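Local coordinates for protein sialidase B (Streptococcus pneumoniae serotype 4, PDB 4XHX) that hydrolyses the alpha-2,3, alpha-2,6 and alpha-2,8 glycosidic linkages of terminal sialic acids in oligosaccharides, glycoproteins, glycolipids and colominic acid, at residues A[203-208]-A[642-647]; A[448-453]-A[470-475]; A[612-617]-A[629-634]. The protein carries 1 engineered substitution. One frame throughout, in Å; residues are numbered along the deposited sequence.

Interaction 1: A[203-208]-A[642-647]; sequences ANYFRI and HLSNVV. With JKK (2-[(3-chlorobenzyl)amino]ethanesulfonic acid), chain B.
H642 meets the ring of Y205: Y205 CE1 lies 3.5 Å from H642 C and 3.9 Å from H642 CB, the two side chains crossing at a slant, while the imidazole leads away and bonds K277 O through NE2. A tyrosine suits this place because its hydroxyl extends past the loop, where it bonds the backbone N of W270 and also donates to a water, 2.7 Å from Y205 OH, which in turn donates to H642 O. At L643 the backbone does the work. Its O sits at the edge of the Y205 ring, 3.5 Å from CD1, and accepts from a second water that is bound by F206 N. S644 supplies the direct hydrogen bond. With OG anti to the carbonyl carbon (chi1 -72°), its small hydroxyl donates to N204 O at 2.8 Å, tilted 26° from the carbonyl plane. That oxygen takes another bond, from a water held by N645 N. V647 ends the contact, its CG2 branch 3.4 Å from F206 O and packed against F206 CB. The loop thus backs the strand that carries R207, by similarity an arginine of the sialic-acid site, whose guanidinium edge meets a ligand sulfonate oxygen. Strand 205-213 is an outermost strand of its sheet, paired with 219-226; segment 642-647 leads into strand 647-652 of another sheet, and R91 of strand 85-91, in the N-terminal lectin-like domain, bonds S644 O.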
loop_
_atom_site.group_PDB
_atom_site.type_symbol
_atom_site.label_atom_id
_atom_site.label_comp_id
_atom_site.label_asym_id
_atom_site.label_seq_id
_atom_site.Cartn_x
_atom_site.Cartn_y
_atom_site.Cartn_z
ATOM N N ALA A 203 -8.748 -6.941 5.641
ATOM C CA ALA A 203 -8.304 -5.550 5.695
ATOM C C ALA A 203 -8.900 -4.828 4.498
ATOM O O ALA A 203 -8.889 -5.350 3.393
ATOM C CB ALA A 203 -6.800 -5.465 5.642
ATOM N N ASN A 204 -9.406 -3.622 4.716
ATOM C CA ASN A 204 -9.952 -2.835 3.624
ATOM C C ASN A 204 -8.867 -2.036 2.909
ATOM O O ASN A 204 -9.096 -1.510 1.813
ATOM C CB ASN A 204 -11.054 -1.901 4.134
ATOM C CG ASN A 204 -12.018 -1.499 3.045
ATOM O OD1 ASN A 204 -12.148 -2.191 2.038
ATOM N ND2 ASN A 204 -12.710 -0.381 3.241
ATOM N N TYR A 205 -7.688 -1.968 3.536
ATOM C CA TYR A 205 -6.558 -1.171 3.032
ATOM C C TYR A 205 -5.246 -1.949 3.029
ATOM O O TYR A 205 -5.061 -2.863 3.827
ATOM C CB TYR A 205 -6.411 0.104 3.867
ATOM C CG TYR A 205 -7.742 0.784 4.034
ATOM C CD1 TYR A 205 -8.294 1.506 2.991
ATOM C CD2 TYR A 205 -8.491 0.622 5.199
ATOM C CE1 TYR A 205 -9.541 2.103 3.110
ATOM C CE2 TYR A 205 -9.740 1.215 5.334
ATOM C CZ TYR A 205 -10.258 1.962 4.289
ATOM O OH TYR A 205 -11.500 2.556 4.408
ATOM N N PHE A 206 -4.345 -1.586 2.120
ATOM C CA PHE A 206 -3.038 -2.218 2.037
ATOM C C PHE A 206 -1.977 -1.184 1.684
ATOM O O PHE A 206 -2.238 -0.217 0.945
ATOM C CB PHE A 206 -3.034 -3.345 0.989
ATOM C CG PHE A 206 -4.065 -4.404 1.242
ATOM C CD1 PHE A 206 -3.774 -5.491 2.054
ATOM C CD2 PHE A 206 -5.330 -4.300 0.685
ATOM C CE1 PHE A 206 -4.728 -6.469 2.306
ATOM C CE2 PHE A 206 -6.302 -5.266 0.936
ATOM C CZ PHE A 206 -5.993 -6.359 1.739
ATOM N N ARG A 207 -0.784 -1.380 2.230
ATOM C CA ARG A 207 0.372 -0.570 1.861
ATOM C C ARG A 207 1.631 -1.417 1.961
ATOM O O ARG A 207 1.601 -2.520 2.506
ATOM C CB ARG A 207 0.506 0.647 2.783
ATOM C CG ARG A 207 -0.345 1.841 2.389
ATOM C CD ARG A 207 0.311 3.145 2.889
ATOM N NE ARG A 207 1.635 3.366 2.298
ATOM C CZ ARG A 207 2.455 4.351 2.674
ATOM N NH1 ARG A 207 2.081 5.190 3.637
ATOM N NH2 ARG A 207 3.645 4.500 2.095
ATOM N N ILE A 208 2.738 -0.869 1.469
ATOM C CA ILE A 208 4.053 -1.475 1.633
ATOM C C ILE A 208 4.174 -2.867 0.954
ATOM O O ILE A 208 4.472 -3.854 1.612
ATOM C CB ILE A 208 4.451 -1.560 3.151
ATOM C CG1 ILE A 208 3.932 -0.344 3.969
ATOM C CG2 ILE A 208 5.941 -1.694 3.306
ATOM C CD1 ILE A 208 4.422 1.030 3.505
ATOM N N HIS A 642 -6.887 6.456 2.993
ATOM C CA HIS A 642 -7.945 5.444 3.061
ATOM C C HIS A 642 -8.645 5.163 1.731
ATOM O O HIS A 642 -9.881 5.237 1.642
ATOM C CB HIS A 642 -8.977 5.829 4.126
ATOM C CG HIS A 642 -8.388 6.555 5.292
ATOM N ND1 HIS A 642 -7.261 6.113 5.951
ATOM C CD2 HIS A 642 -8.762 7.700 5.910
ATOM C CE1 HIS A 642 -6.967 6.951 6.928
ATOM N NE2 HIS A 642 -7.866 7.923 6.926
ATOM N N LEU A 643 -7.864 4.851 0.704
ATOM C CA LEU A 643 -8.411 4.379 -0.571
ATOM C C LEU A 643 -8.292 2.851 -0.647
ATOM O O LEU A 643 -7.273 2.280 -0.247
ATOM C CB LEU A 643 -7.653 4.984 -1.751
ATOM C CG LEU A 643 -7.447 6.501 -1.803
ATOM C CD1 LEU A 643 -6.603 6.893 -3.011
ATOM C CD2 LEU A 643 -8.794 7.197 -1.839
ATOM N N SER A 644 -9.312 2.190 -1.179
ATOM C CA SER A 644 -9.224 0.736 -1.337
ATOM C C SER A 644 -8.741 0.311 -2.712
ATOM O O SER A 644 -9.048 0.961 -3.717
ATOM C CB SER A 644 -10.565 0.078 -1.044
ATOM O OG SER A 644 -10.816 0.141 0.347
ATOM N N ASN A 645 -8.008 -0.797 -2.744
ATOM C CA ASN A 645 -7.633 -1.441 -4.003
ATOM C C ASN A 645 -6.810 -0.535 -4.903
ATOM O O ASN A 645 -7.060 -0.432 -6.102
ATOM C CB ASN A 645 -8.873 -1.971 -4.730
ATOM C CG ASN A 645 -9.564 -3.095 -3.967
ATOM O OD1 ASN A 645 -9.063 -3.572 -2.950
ATOM N ND2 ASN A 645 -10.703 -3.531 -4.465
ATOM N N VAL A 646 -5.831 0.135 -4.312
ATOM C CA VAL A 646 -4.928 0.989 -5.073
ATOM C C VAL A 646 -3.535 0.371 -5.204
ATOM O O VAL A 646 -2.751 0.803 -6.034
ATOM C CB VAL A 646 -4.814 2.430 -4.483
ATOM C CG1 VAL A 646 -6.073 3.250 -4.794
ATOM C CG2 VAL A 646 -4.551 2.389 -2.976
ATOM N N VAL A 647 -3.215 -0.605 -4.359
ATOM C CA VAL A 647 -1.994 -1.382 -4.552
ATOM C C VAL A 647 -2.288 -2.407 -5.633
ATOM O O VAL A 647 -3.112 -3.286 -5.444
ATOM C CB VAL A 647 -1.552 -2.130 -3.282
ATOM C CG1 VAL A 647 -0.381 -3.053 -3.597
ATOM C CG2 VAL A 647 -1.196 -1.149 -2.184
HETATM C CAE JKK B . 7.885 1.876 10.974
HETATM C CAF JKK B . 6.858 2.297 11.885
HETATM C CAG JKK B . 8.202 2.695 9.870
HETATM C CAH JKK B . 6.488 4.324 10.595
HETATM C CAI JKK B . 6.940 5.708 6.443
HETATM C CAJ JKK B . 5.818 5.722 5.430
HETATM C CAK JKK B . 7.830 4.803 8.491
HETATM C CAM JKK B . 6.171 3.503 11.692
HETATM C CAN JKK B . 7.521 3.915 9.685
HETATM N NAL JKK B . 6.782 4.741 7.493
HETATM O OAA JKK B . 6.786 7.794 3.945
HETATM O OAB JKK B . 4.963 8.235 5.515
HETATM O OAC JKK B . 4.502 7.056 3.485
HETATM S SAO JKK B . 5.490 7.272 4.542
HETATM CL CL JKK B . 4.926 4.003 12.807
HETATM O O HOH W 1 -7.919 -2.314 -0.504
HETATM O O HOH W 2 -12.177 4.870 3.101
HETATM O O HOH W 3 -5.240 0.490 0.224
#

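Interaction 2: A[448-453]-A[470-475]; sequences NGTYLC and TYTSGE. With JKK (2-[(3-chlorobenzyl)amino]ethanesulfonic acid), chain B.
Y451 and Y471 hold each other by two backbone hydrogen bonds: Y451 N gives a nearly straight bond to Y471 O (2.8 Å, 169°), and Y471 N answers to Y451 O at 2.8 Å. At the next pair, L452 and T470, the bonds turn outward: L452 N goes to D306 OD1 and the T470 backbone pairs with T477. Threonines suit this strand pair because their hydroxyls form a short chain of bonds. T450 OG1 donates to T470 OG1 at 2.7 Å, and T470 OG1 in turn is hydrogen-bonded to T477 O. Both hydroxyls sit between backbone N and carbonyl carbon (chi1 63° in T450, 73° in T470), which turns them toward each other. A water links G449 O, 2.8 Å from it, to T472 OG1; G449 O also accepts from N419 ND2. Over the polar frame, the Y451 CB methylene lies on one face of the Y471 ring, 3.6 Å from its centroid, a CH-pi contact, and C453 SG approaches the ring edge. The rings themselves are slid apart and barely overlap. Strands 451-459 and 466-472 make an antiparallel beta hairpin of a sialidase propeller blade, its tyrosine face lining the ligand pocket.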
loop_
_atom_site.group_PDB
_atom_site.type_symbol
_atom_site.label_atom_id
_atom_site.label_comp_id
_atom_site.label_asym_id
_atom_site.label_seq_id
_atom_site.Cartn_x
_atom_site.Cartn_y
_atom_site.Cartn_z
ATOM N N ASN A 448 16.927 2.620 20.898
ATOM C CA ASN A 448 15.787 1.892 20.345
ATOM C C ASN A 448 16.202 1.215 19.045
ATOM O O ASN A 448 17.205 1.581 18.435
ATOM C CB ASN A 448 14.546 2.778 20.163
ATOM C CG ASN A 448 14.659 3.717 18.979
ATOM O OD1 ASN A 448 15.590 4.523 18.896
ATOM N ND2 ASN A 448 13.710 3.611 18.047
ATOM N N GLY A 449 15.446 0.211 18.633
ATOM C CA GLY A 449 15.851 -0.603 17.506
ATOM C C GLY A 449 15.794 0.140 16.191
ATOM O O GLY A 449 15.238 1.238 16.098
ATOM N N THR A 450 16.382 -0.454 15.162
ATOM C CA THR A 450 16.346 0.159 13.845
ATOM C C THR A 450 15.026 -0.163 13.140
ATOM O O THR A 450 14.229 -0.974 13.620
ATOM C CB THR A 450 17.553 -0.266 12.993
ATOM O OG1 THR A 450 17.515 -1.681 12.769
ATOM C CG2 THR A 450 18.841 0.091 13.717
ATOM N N TYR A 451 14.804 0.486 12.007
ATOM C CA TYR A 451 13.578 0.325 11.247
ATOM C C TYR A 451 13.852 -0.508 10.004
ATOM O O TYR A 451 14.749 -0.183 9.225
ATOM C CB TYR A 451 13.018 1.708 10.887
ATOM C CG TYR A 451 12.457 2.398 12.105
ATOM C CD1 TYR A 451 11.171 2.110 12.543
ATOM C CD2 TYR A 451 13.218 3.291 12.844
ATOM C CE1 TYR A 451 10.652 2.697 13.659
ATOM C CE2 TYR A 451 12.704 3.890 13.976
ATOM C CZ TYR A 451 11.416 3.587 14.378
ATOM O OH TYR A 451 10.865 4.167 15.496
ATOM N N LEU A 452 13.107 -1.597 9.825
ATOM C CA LEU A 452 13.338 -2.466 8.673
ATOM C C LEU A 452 13.088 -1.729 7.361
ATOM O O LEU A 452 12.147 -0.948 7.243
ATOM C CB LEU A 452 12.460 -3.718 8.748
ATOM C CG LEU A 452 12.759 -4.824 7.736
ATOM C CD1 LEU A 452 14.093 -5.478 7.999
ATOM C CD2 LEU A 452 11.657 -5.858 7.710
ATOM N N CYS A 453 13.945 -1.960 6.376
ATOM C CA CYS A 453 13.687 -1.448 5.037
ATOM C C CYS A 453 12.775 -2.419 4.326
ATOM O O CYS A 453 13.149 -3.567 4.096
ATOM C CB CYS A 453 14.988 -1.280 4.257
ATOM S SG CYS A 453 16.171 -0.144 5.046
ATOM N N THR A 470 18.334 -2.124 7.344
ATOM C CA THR A 470 17.483 -1.377 8.262
ATOM C C THR A 470 18.050 0.038 8.365
ATOM O O THR A 470 19.171 0.293 7.914
ATOM C CB THR A 470 17.448 -1.998 9.670
ATOM O OG1 THR A 470 18.691 -1.748 10.351
ATOM C CG2 THR A 470 17.180 -3.504 9.608
ATOM N N TYR A 471 17.289 0.957 8.950
ATOM C CA TYR A 471 17.782 2.323 9.111
ATOM C C TYR A 471 17.492 2.876 10.499
ATOM O O TYR A 471 16.550 2.464 11.177
ATOM C CB TYR A 471 17.214 3.265 8.031
ATOM C CG TYR A 471 15.718 3.501 8.113
ATOM C CD1 TYR A 471 15.182 4.542 8.880
ATOM C CD2 TYR A 471 14.841 2.700 7.407
ATOM C CE1 TYR A 471 13.808 4.753 8.947
ATOM C CE2 TYR A 471 13.488 2.898 7.468
ATOM C CZ TYR A 471 12.967 3.919 8.230
ATOM O OH TYR A 471 11.595 4.079 8.259
ATOM N N THR A 472 18.326 3.811 10.917
ATOM C CA THR A 472 18.083 4.566 12.133
ATOM C C THR A 472 18.701 5.942 11.873
ATOM O O THR A 472 19.195 6.195 10.767
ATOM C CB THR A 472 18.666 3.838 13.391
ATOM O OG1 THR A 472 18.292 4.535 14.587
ATOM C CG2 THR A 472 20.188 3.719 13.314
ATOM N N SER A 473 18.662 6.841 12.849
ATOM C CA SER A 473 19.187 8.178 12.602
ATOM C C SER A 473 20.692 8.140 12.363
ATOM O O SER A 473 21.440 7.557 13.146
ATOM C CB SER A 473 18.856 9.142 13.738
ATOM O OG SER A 473 19.320 10.443 13.417
ATOM N N GLY A 474 21.125 8.740 11.260
ATOM C CA GLY A 474 22.544 8.835 10.955
ATOM C C GLY A 474 23.193 7.660 10.245
ATOM O O GLY A 474 24.361 7.746 9.860
ATOM N N GLU A 475 22.474 6.554 10.063
ATOM C CA GLU A 475 23.102 5.411 9.383
ATOM C C GLU A 475 22.149 4.384 8.800
ATOM O O GLU A 475 20.987 4.288 9.206
ATOM C CB GLU A 475 24.058 4.672 10.330
ATOM C CG GLU A 475 23.338 3.843 11.383
ATOM C CD GLU A 475 24.285 3.049 12.264
ATOM O OE1 GLU A 475 25.182 3.663 12.874
ATOM O OE2 GLU A 475 24.132 1.811 12.356
HETATM C CAE JKK B . 7.885 1.876 10.974
HETATM C CAF JKK B . 6.858 2.297 11.885
HETATM C CAG JKK B . 8.202 2.695 9.870
HETATM C CAH JKK B . 6.488 4.324 10.595
HETATM C CAI JKK B . 6.940 5.708 6.443
HETATM C CAJ JKK B . 5.818 5.722 5.430
HETATM C CAK JKK B . 7.830 4.803 8.491
HETATM C CAM JKK B . 6.171 3.503 11.692
HETATM C CAN JKK B . 7.521 3.915 9.685
HETATM N NAL JKK B . 6.782 4.741 7.493
HETATM O OAA JKK B . 6.786 7.794 3.945
HETATM O OAB JKK B . 4.963 8.235 5.515
HETATM O OAC JKK B . 4.502 7.056 3.485
HETATM S SAO JKK B . 5.490 7.272 4.542
HETATM CL CL JKK B . 4.926 4.003 12.807
HETATM O O HOH W 4 15.888 3.800 15.183
#

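Interaction 3: A[612-617]-A[629-634]; sequences GYAYSA and LFEKYD. With JKK (2-[(3-chlorobenzyl)amino]ethanesulfonic acid), chain B.
Y615 and E631 lie side by side and point the same way, with ring and carboxylate planes only 21° apart. The touching atoms are Y615 CB and E631 CD, 3.5 Å apart. Y615 N donates to E631 OE1 at 3.2 Å, meeting the oxygen from above the carboxylate plane, and the A614 methyl rests against the same oxygen; at this close spot a small side chain fits. Glutamate suits its place because one carboxylate serves two sides: OE1 also receives S635 OG, while OE2 is salt-bridged to R207. The Y615 hydroxyl ends 3.2 Å from JKK CAJ and is hydrogen-bonded to E503 OE1, a Tyr-Glu pair as in other sialidases, where the tyrosine is the nucleophile, the role that Y615 probably has here.

Around this first shell runs an antiparallel beta hairpin, strands 616-620 and 626-631, in the last blade of the propeller. E631 N donates to Y615 O at 2.9 Å, with an N-H...O angle of 173°; A614 N reaches E631 O, and A617 N reaches L629 O at 2.7 Å, so backbone bonds on both sides of Y615 hold it just ahead of strand 616-620.

On the side away from the ligand, Y613 CE1 lies over one face of the F630 ring, 3.3 Å from CD2. The two planes are 29° apart and slid past each other. Y613 OH goes on to S573, which also bonds S616 OG. At the open end, G612 suits its place because its CA packs against the Y633 backbone, G612 CA and Y633 CA being 3.9 Å apart. Its O accepts from a water that K632 NZ holds, and K632 NZ is salt-bridged to D607.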
loop_
_atom_site.group_PDB
_atom_site.type_symbol
_atom_site.label_atom_id
_atom_site.label_comp_id
_atom_site.label_asym_id
_atom_site.label_seq_id
_atom_site.Cartn_x
_atom_site.Cartn_y
_atom_site.Cartn_z
ATOM N N GLY A 612 -0.774 8.877 -9.593
ATOM C CA GLY A 612 -0.063 8.456 -8.399
ATOM C C GLY A 612 0.786 7.198 -8.473
ATOM O O GLY A 612 0.448 6.192 -9.139
ATOM N N TYR A 613 1.908 7.263 -7.766
ATOM C CA TYR A 613 2.819 6.141 -7.676
ATOM C C TYR A 613 3.668 6.370 -6.459
ATOM O O TYR A 613 4.327 7.404 -6.347
ATOM C CB TYR A 613 3.708 6.092 -8.920
ATOM C CG TYR A 613 4.476 4.803 -9.098
ATOM C CD1 TYR A 613 3.922 3.742 -9.808
ATOM C CD2 TYR A 613 5.773 4.658 -8.597
ATOM C CE1 TYR A 613 4.623 2.550 -10.002
ATOM C CE2 TYR A 613 6.492 3.473 -8.787
ATOM C CZ TYR A 613 5.901 2.416 -9.497
ATOM O OH TYR A 613 6.575 1.233 -9.709
ATOM N N ALA A 614 3.644 5.418 -5.533
ATOM C CA ALA A 614 4.392 5.581 -4.297
ATOM C C ALA A 614 5.316 4.384 -4.023
ATOM O O ALA A 614 6.205 4.083 -4.838
ATOM C CB ALA A 614 3.449 5.875 -3.129
ATOM N N TYR A 615 5.124 3.700 -2.899
ATOM C CA TYR A 615 5.971 2.545 -2.585
ATOM C C TYR A 615 5.776 1.480 -3.648
ATOM O O TYR A 615 4.681 1.348 -4.196
ATOM C CB TYR A 615 5.631 1.963 -1.227
ATOM C CG TYR A 615 6.244 2.688 -0.049
ATOM C CD1 TYR A 615 6.223 4.075 0.028
ATOM C CD2 TYR A 615 6.807 1.985 1.004
ATOM C CE1 TYR A 615 6.755 4.748 1.119
ATOM C CE2 TYR A 615 7.351 2.649 2.106
ATOM C CZ TYR A 615 7.319 4.037 2.155
ATOM O OH TYR A 615 7.850 4.728 3.230
ATOM N N SER A 616 6.826 0.711 -3.938
ATOM C CA SER A 616 6.742 -0.255 -5.024
ATOM C C SER A 616 7.580 -1.493 -4.743
ATOM O O SER A 616 8.531 -1.445 -3.966
ATOM C CB SER A 616 7.192 0.390 -6.335
ATOM O OG SER A 616 8.559 0.759 -6.259
ATOM N N ALA A 617 7.204 -2.598 -5.374
ATOM C CA ALA A 617 7.991 -3.825 -5.337
ATOM C C ALA A 617 8.257 -4.274 -6.759
ATOM O O ALA A 617 7.365 -4.241 -7.609
ATOM C CB ALA A 617 7.246 -4.915 -4.575
ATOM N N LEU A 629 4.468 -4.627 -8.188
ATOM C CA LEU A 629 3.336 -4.463 -7.287
ATOM C C LEU A 629 3.565 -3.119 -6.601
ATOM O O LEU A 629 4.573 -2.934 -5.934
ATOM C CB LEU A 629 3.323 -5.586 -6.254
ATOM C CG LEU A 629 2.184 -5.581 -5.243
ATOM C CD1 LEU A 629 0.870 -5.774 -5.935
ATOM C CD2 LEU A 629 2.418 -6.666 -4.191
ATOM N N PHE A 630 2.655 -2.172 -6.783
ATOM C CA PHE A 630 2.942 -0.807 -6.332
ATOM C C PHE A 630 1.706 -0.110 -5.801
ATOM O O PHE A 630 0.580 -0.468 -6.155
ATOM C CB PHE A 630 3.550 0.026 -7.470
ATOM C CG PHE A 630 2.649 0.155 -8.675
ATOM C CD1 PHE A 630 2.588 -0.851 -9.632
ATOM C CD2 PHE A 630 1.857 1.263 -8.845
ATOM C CE1 PHE A 630 1.758 -0.733 -10.737
ATOM C CE2 PHE A 630 1.034 1.385 -9.966
ATOM C CZ PHE A 630 0.981 0.393 -10.897
ATOM N N GLU A 631 1.934 0.900 -4.966
ATOM C CA GLU A 631 0.866 1.799 -4.537
ATOM C C GLU A 631 0.505 2.777 -5.659
ATOM O O GLU A 631 1.233 3.732 -5.913
ATOM C CB GLU A 631 1.306 2.572 -3.292
ATOM C CG GLU A 631 1.590 1.690 -2.089
ATOM C CD GLU A 631 2.216 2.438 -0.915
ATOM O OE1 GLU A 631 2.566 3.641 -1.058
ATOM O OE2 GLU A 631 2.371 1.803 0.155
ATOM N N LYS A 632 -0.614 2.542 -6.338
ATOM C CA LYS A 632 -1.022 3.444 -7.407
ATOM C C LYS A 632 -1.853 4.603 -6.844
ATOM O O LYS A 632 -3.030 4.745 -7.158
ATOM C CB LYS A 632 -1.795 2.701 -8.498
ATOM C CG LYS A 632 -1.868 3.475 -9.809
ATOM C CD LYS A 632 -2.954 2.944 -10.748
ATOM C CE LYS A 632 -3.028 3.789 -12.004
ATOM N NZ LYS A 632 -1.757 3.722 -12.774
ATOM N N TYR A 633 -1.225 5.406 -5.985
ATOM C CA TYR A 633 -1.841 6.600 -5.438
ATOM C C TYR A 633 -0.768 7.343 -4.671
ATOM O O TYR A 633 0.310 6.803 -4.441
ATOM C CB TYR A 633 -3.032 6.253 -4.526
ATOM C CG TYR A 633 -2.663 5.834 -3.118
ATOM C CD1 TYR A 633 -2.018 4.623 -2.864
ATOM C CD2 TYR A 633 -2.981 6.641 -2.040
ATOM C CE1 TYR A 633 -1.690 4.247 -1.551
ATOM C CE2 TYR A 633 -2.666 6.280 -0.744
ATOM C CZ TYR A 633 -2.032 5.090 -0.499
ATOM O OH TYR A 633 -1.735 4.767 0.804
ATOM N N ASP A 634 -1.041 8.586 -4.311
ATOM C CA ASP A 634 -0.090 9.357 -3.512
ATOM C C ASP A 634 -0.276 9.036 -2.026
ATOM O O ASP A 634 -1.137 9.621 -1.352
ATOM C CB ASP A 634 -0.237 10.865 -3.784
ATOM C CG ASP A 634 0.914 11.693 -3.187
ATOM O OD1 ASP A 634 1.404 11.349 -2.092
ATOM O OD2 ASP A 634 1.332 12.687 -3.827
HETATM C CAE JKK B . 7.885 1.876 10.974
HETATM C CAF JKK B . 6.858 2.297 11.885
HETATM C CAG JKK B . 8.202 2.695 9.870
HETATM C CAH JKK B . 6.488 4.324 10.595
HETATM C CAI JKK B . 6.940 5.708 6.443
HETATM C CAJ JKK B . 5.818 5.722 5.430
HETATM C CAK JKK B . 7.830 4.803 8.491
HETATM C CAM JKK B . 6.171 3.503 11.692
HETATM C CAN JKK B . 7.521 3.915 9.685
HETATM N NAL JKK B . 6.782 4.741 7.493
HETATM O OAA JKK B . 6.786 7.794 3.945
HETATM O OAB JKK B . 4.963 8.235 5.515
HETATM O OAC JKK B . 4.502 7.056 3.485
HETATM S SAO JKK B . 5.490 7.272 4.542
HETATM CL CL JKK B . 4.926 4.003 12.807
HETATM O O HOH W 5 0.560 5.284 -11.658
#

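Interactions 1 and 3 touch, their centres 11 Å apart, and both lie near the middle of the molecule. R207 NE forms a salt bridge with E631 OE2 at 2.8 Å, and its guanidinium makes a cation-pi contact with Y615, NH2 lying 3.3 Å from Y615 CE1. E631, which bonds both R207 NE and Y615 N, is thus placed to orient both. R207, R519 and R581 all bond the ligand; R207 grips the sulfonate oxygen OAC, probably in the place of the substrate carboxylate. Interaction 2 lies across the pocket, centres 25 and 23 Å from interactions 1 and 3; Y451 CD1 meets the chlorophenyl ring, 3.6 Å from JKK CAE, and Y471 OH lies near the CAK methylene.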